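Local structure of histidine--tRNA ligase (Staphylococcus aureus, 1QE0) at residues F333-G338 with K381-I386. The protein catalyses the ATP-dependent attachment of L-histidine to tRNA(His), releasing AMP and diphosphate, and works as a homodimeric class II aminoacyl-tRNA synthetase. Numbering follows the deposited sequence.
Sequences FIVTMG and KFTIVI
Residues 333-336 and 382-386 are neighbouring parallel strands in the five-stranded mixed sheet of the anticodon-binding domain, an alpha/beta fold. They lie inside the sheet, between strands 359-361 and 396-400, with a helix packing on each face. The N-to-C directions of these short strands are 24° apart. Phe333 N donates to Phe382 O at 3.2 Å from above the carbonyl plane. Phe333 O accepts from Ile384 N, and the Phe333 ring leads away to Gln374 of helix 368-377. Ile334 makes its backbone hydrogen bond on the other side, with Asp360. Ile334 CG1 lies 3.9 Å from Ile384 CD1. Ile334 CG2, anti to the backbone N, meets Ile386 CD1 at 3.8 Å. Leu348 of helix 338-353 touches Ile334 and Ile386 on this face. Val335 pairs through both its backbone N and its O: Val335 N donates to Ile384 O at 2.7 Å, and Val335 O accepts from Ile386 N. On the opposite face Val335 CG1 rests on both methyls of Val385, and Gln371 of helix 368-377 touches Val335. Thr336 CG2 runs alongside Ile386 CB, while Thr336 OG1 is hydrogen-bonded to Asp342 OD2. Met337 ends the pairing. Its bent side chain crosses Val385 obliquely, and Met337 N donates to Ile386 O at 2.8 Å, nearly along the C=O axis.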
ATOM      1  N   PHE A 333      16.826  11.934  21.377  1.00  8.79           N
ATOM      2  CA  PHE A 333      17.476  12.997  20.635  1.00  9.66           C
ATOM      3  C   PHE A 333      18.801  13.307  21.346  1.00 11.08           C
ATOM      4  O   PHE A 333      18.840  13.449  22.586  1.00 11.43           O
ATOM      5  CB  PHE A 333      16.607  14.227  20.473  1.00  3.39           C
ATOM      6  CG  PHE A 333      17.170  15.226  19.484  1.00  2.00           C
ATOM      7  CD1 PHE A 333      16.837  15.148  18.156  1.00  2.00           C
ATOM      8  CD2 PHE A 333      18.034  16.241  19.896  1.00  3.55           C
ATOM      9  CE1 PHE A 333      17.344  16.056  17.251  1.00  2.00           C
ATOM     10  CE2 PHE A 333      18.550  17.162  18.984  1.00  4.04           C
ATOM     11  CZ  PHE A 333      18.204  17.072  17.660  1.00  2.00           C
ATOM     12  N   ILE A 334      19.888  13.292  20.573  1.00 10.05           N
ATOM     13  CA  ILE A 334      21.233  13.529  21.093  1.00  9.15           C
ATOM     14  C   ILE A 334      21.687  14.982  20.949  1.00  9.15           C
ATOM     15  O   ILE A 334      21.773  15.507  19.827  1.00  5.94           O
ATOM     16  CB  ILE A 334      22.229  12.585  20.405  1.00  8.94           C
ATOM     17  CG1 ILE A 334      21.847  11.134  20.715  1.00 12.02           C
ATOM     18  CG2 ILE A 334      23.627  12.842  20.870  1.00  6.76           C
ATOM     19  CD1 ILE A 334      22.588  10.136  19.884  1.00  3.78           C
ATOM     20  N   VAL A 335      21.900  15.617  22.111  1.00  9.45           N
ATOM     21  CA  VAL A 335      22.354  16.998  22.249  1.00  9.63           C
ATOM     22  C   VAL A 335      23.828  16.896  22.559  1.00 13.27           C
ATOM     23  O   VAL A 335      24.192  16.251  23.544  1.00 12.87           O
ATOM     24  CB  VAL A 335      21.700  17.651  23.448  1.00 12.65           C
ATOM     25  CG1 VAL A 335      22.282  19.050  23.668  1.00 13.02           C
ATOM     26  CG2 VAL A 335      20.192  17.673  23.269  1.00  7.57           C
ATOM     27  N   THR A 336      24.676  17.505  21.726  1.00 17.31           N
ATOM     28  CA  THR A 336      26.144  17.448  21.902  1.00 18.39           C
ATOM     29  C   THR A 336      26.828  18.798  22.111  1.00 20.20           C
ATOM     30  O   THR A 336      26.383  19.827  21.582  1.00 19.45           O
ATOM     31  CB  THR A 336      26.797  16.784  20.711  1.00 14.93           C
ATOM     32  OG1 THR A 336      26.289  17.378  19.508  1.00 17.16           O
ATOM     33  CG2 THR A 336      26.487  15.303  20.700  1.00 17.63           C
ATOM     34  N   MET A 337      27.922  18.785  22.869  1.00 22.91           N
ATOM     35  CA  MET A 337      28.672  20.005  23.163  1.00 23.80           C
ATOM     36  C   MET A 337      30.055  19.929  22.572  1.00 23.18           C
ATOM     37  O   MET A 337      30.890  19.156  23.027  1.00 22.53           O
ATOM     38  CB  MET A 337      28.790  20.212  24.671  1.00 27.48           C
ATOM     39  CG  MET A 337      27.469  20.141  25.402  1.00 30.28           C
ATOM     40  SD  MET A 337      26.256  21.103  24.540  1.00 37.02           S
ATOM     41  CE  MET A 337      26.511  22.655  25.319  1.00 37.82           C
ATOM     42  N   GLY A 338      30.302  20.715  21.542  1.00 25.80           N
ATOM     43  CA  GLY A 338      31.623  20.685  20.935  1.00 34.70           C
ATOM     44  C   GLY A 338      31.938  19.468  20.064  1.00 38.66           C
ATOM     45  O   GLY A 338      31.325  18.413  20.234  1.00 42.61           O
ATOM     46  N   LYS A 381      11.138  11.217  22.984  1.00 15.80           N
ATOM     47  CA  LYS A 381      10.661  10.784  24.289  1.00 15.11           C
ATOM     48  C   LYS A 381      11.718  11.074  25.313  1.00 14.13           C
ATOM     49  O   LYS A 381      11.398  11.451  26.423  1.00 19.99           O
ATOM     50  CB  LYS A 381      10.379   9.292  24.325  1.00 18.10           C
ATOM     51  CG  LYS A 381       9.166   8.831  23.589  1.00 19.20           C
ATOM     52  CD  LYS A 381       9.193   7.335  23.613  1.00 33.72           C
ATOM     53  CE  LYS A 381       8.016   6.729  22.886  1.00 44.95           C
ATOM     54  NZ  LYS A 381       7.951   5.252  23.203  1.00 53.11           N
ATOM     55  N   PHE A 382      12.976  10.854  24.953  1.00 14.38           N
ATOM     56  CA  PHE A 382      14.096  11.101  25.854  1.00 13.39           C
ATOM     57  C   PHE A 382      15.115  11.974  25.202  1.00 14.23           C
ATOM     58  O   PHE A 382      15.075  12.169  23.991  1.00 16.67           O
ATOM     59  CB  PHE A 382      14.762   9.806  26.255  1.00 12.52           C
ATOM     60  CG  PHE A 382      13.839   8.871  26.905  1.00  8.05           C
ATOM     61  CD1 PHE A 382      13.790   8.784  28.276  1.00 11.11           C
ATOM     62  CD2 PHE A 382      12.948   8.144  26.149  1.00  7.20           C
ATOM     63  CE1 PHE A 382      12.844   7.980  28.891  1.00 12.59           C
ATOM     64  CE2 PHE A 382      12.006   7.348  26.745  1.00 12.23           C
ATOM     65  CZ  PHE A 382      11.952   7.264  28.125  1.00 12.11           C
ATOM     66  N   THR A 383      16.067  12.441  26.001  1.00 13.62           N
ATOM     67  CA  THR A 383      17.121  13.314  25.534  1.00  9.36           C
ATOM     68  C   THR A 383      18.396  13.019  26.304  1.00 12.05           C
ATOM     69  O   THR A 383      18.373  12.357  27.341  1.00  8.97           O
ATOM     70  CB  THR A 383      16.691  14.773  25.732  1.00  3.77           C
ATOM     71  OG1 THR A 383      16.072  15.257  24.540  1.00  6.70           O
ATOM     72  CG2 THR A 383      17.829  15.665  26.087  1.00  9.74           C
ATOM     73  N   ILE A 384      19.525  13.373  25.698  1.00 17.56           N
ATOM     74  CA  ILE A 384      20.832  13.249  26.339  1.00 15.40           C
ATOM     75  C   ILE A 384      21.710  14.388  25.799  1.00 18.57           C
ATOM     76  O   ILE A 384      21.525  14.826  24.644  1.00 16.06           O
ATOM     77  CB  ILE A 384      21.536  11.893  26.110  1.00  9.03           C
ATOM     78  CG1 ILE A 384      21.812  11.671  24.652  1.00 10.42           C
ATOM     79  CG2 ILE A 384      20.767  10.762  26.701  1.00  2.39           C
ATOM     80  CD1 ILE A 384      22.678  10.479  24.453  1.00 17.30           C
ATOM     81  N   VAL A 385      22.574  14.933  26.668  1.00 21.78           N
ATOM     82  CA  VAL A 385      23.492  16.023  26.307  1.00 20.76           C
ATOM     83  C   VAL A 385      24.881  15.472  26.509  1.00 22.59           C
ATOM     84  O   VAL A 385      25.274  15.252  27.652  1.00 25.55           O
ATOM     85  CB  VAL A 385      23.340  17.238  27.233  1.00 22.64           C
ATOM     86  CG1 VAL A 385      24.324  18.350  26.814  1.00 22.40           C
ATOM     87  CG2 VAL A 385      21.886  17.762  27.227  1.00 17.71           C
ATOM     88  N   ILE A 386      25.573  15.140  25.417  1.00 23.03           N
ATOM     89  CA  ILE A 386      26.920  14.585  25.494  1.00 20.96           C
ATOM     90  C   ILE A 386      27.897  15.721  25.359  1.00 20.14           C
ATOM     91  O   ILE A 386      27.837  16.489  24.402  1.00 20.15           O
ATOM     92  CB  ILE A 386      27.228  13.581  24.369  1.00 19.32           C
ATOM     93  CG1 ILE A 386      26.187  12.473  24.312  1.00 15.65           C
ATOM     94  CG2 ILE A 386      28.561  12.918  24.623  1.00 20.92           C
ATOM     95  CD1 ILE A 386      26.393  11.555  23.154  1.00  7.28           C
TER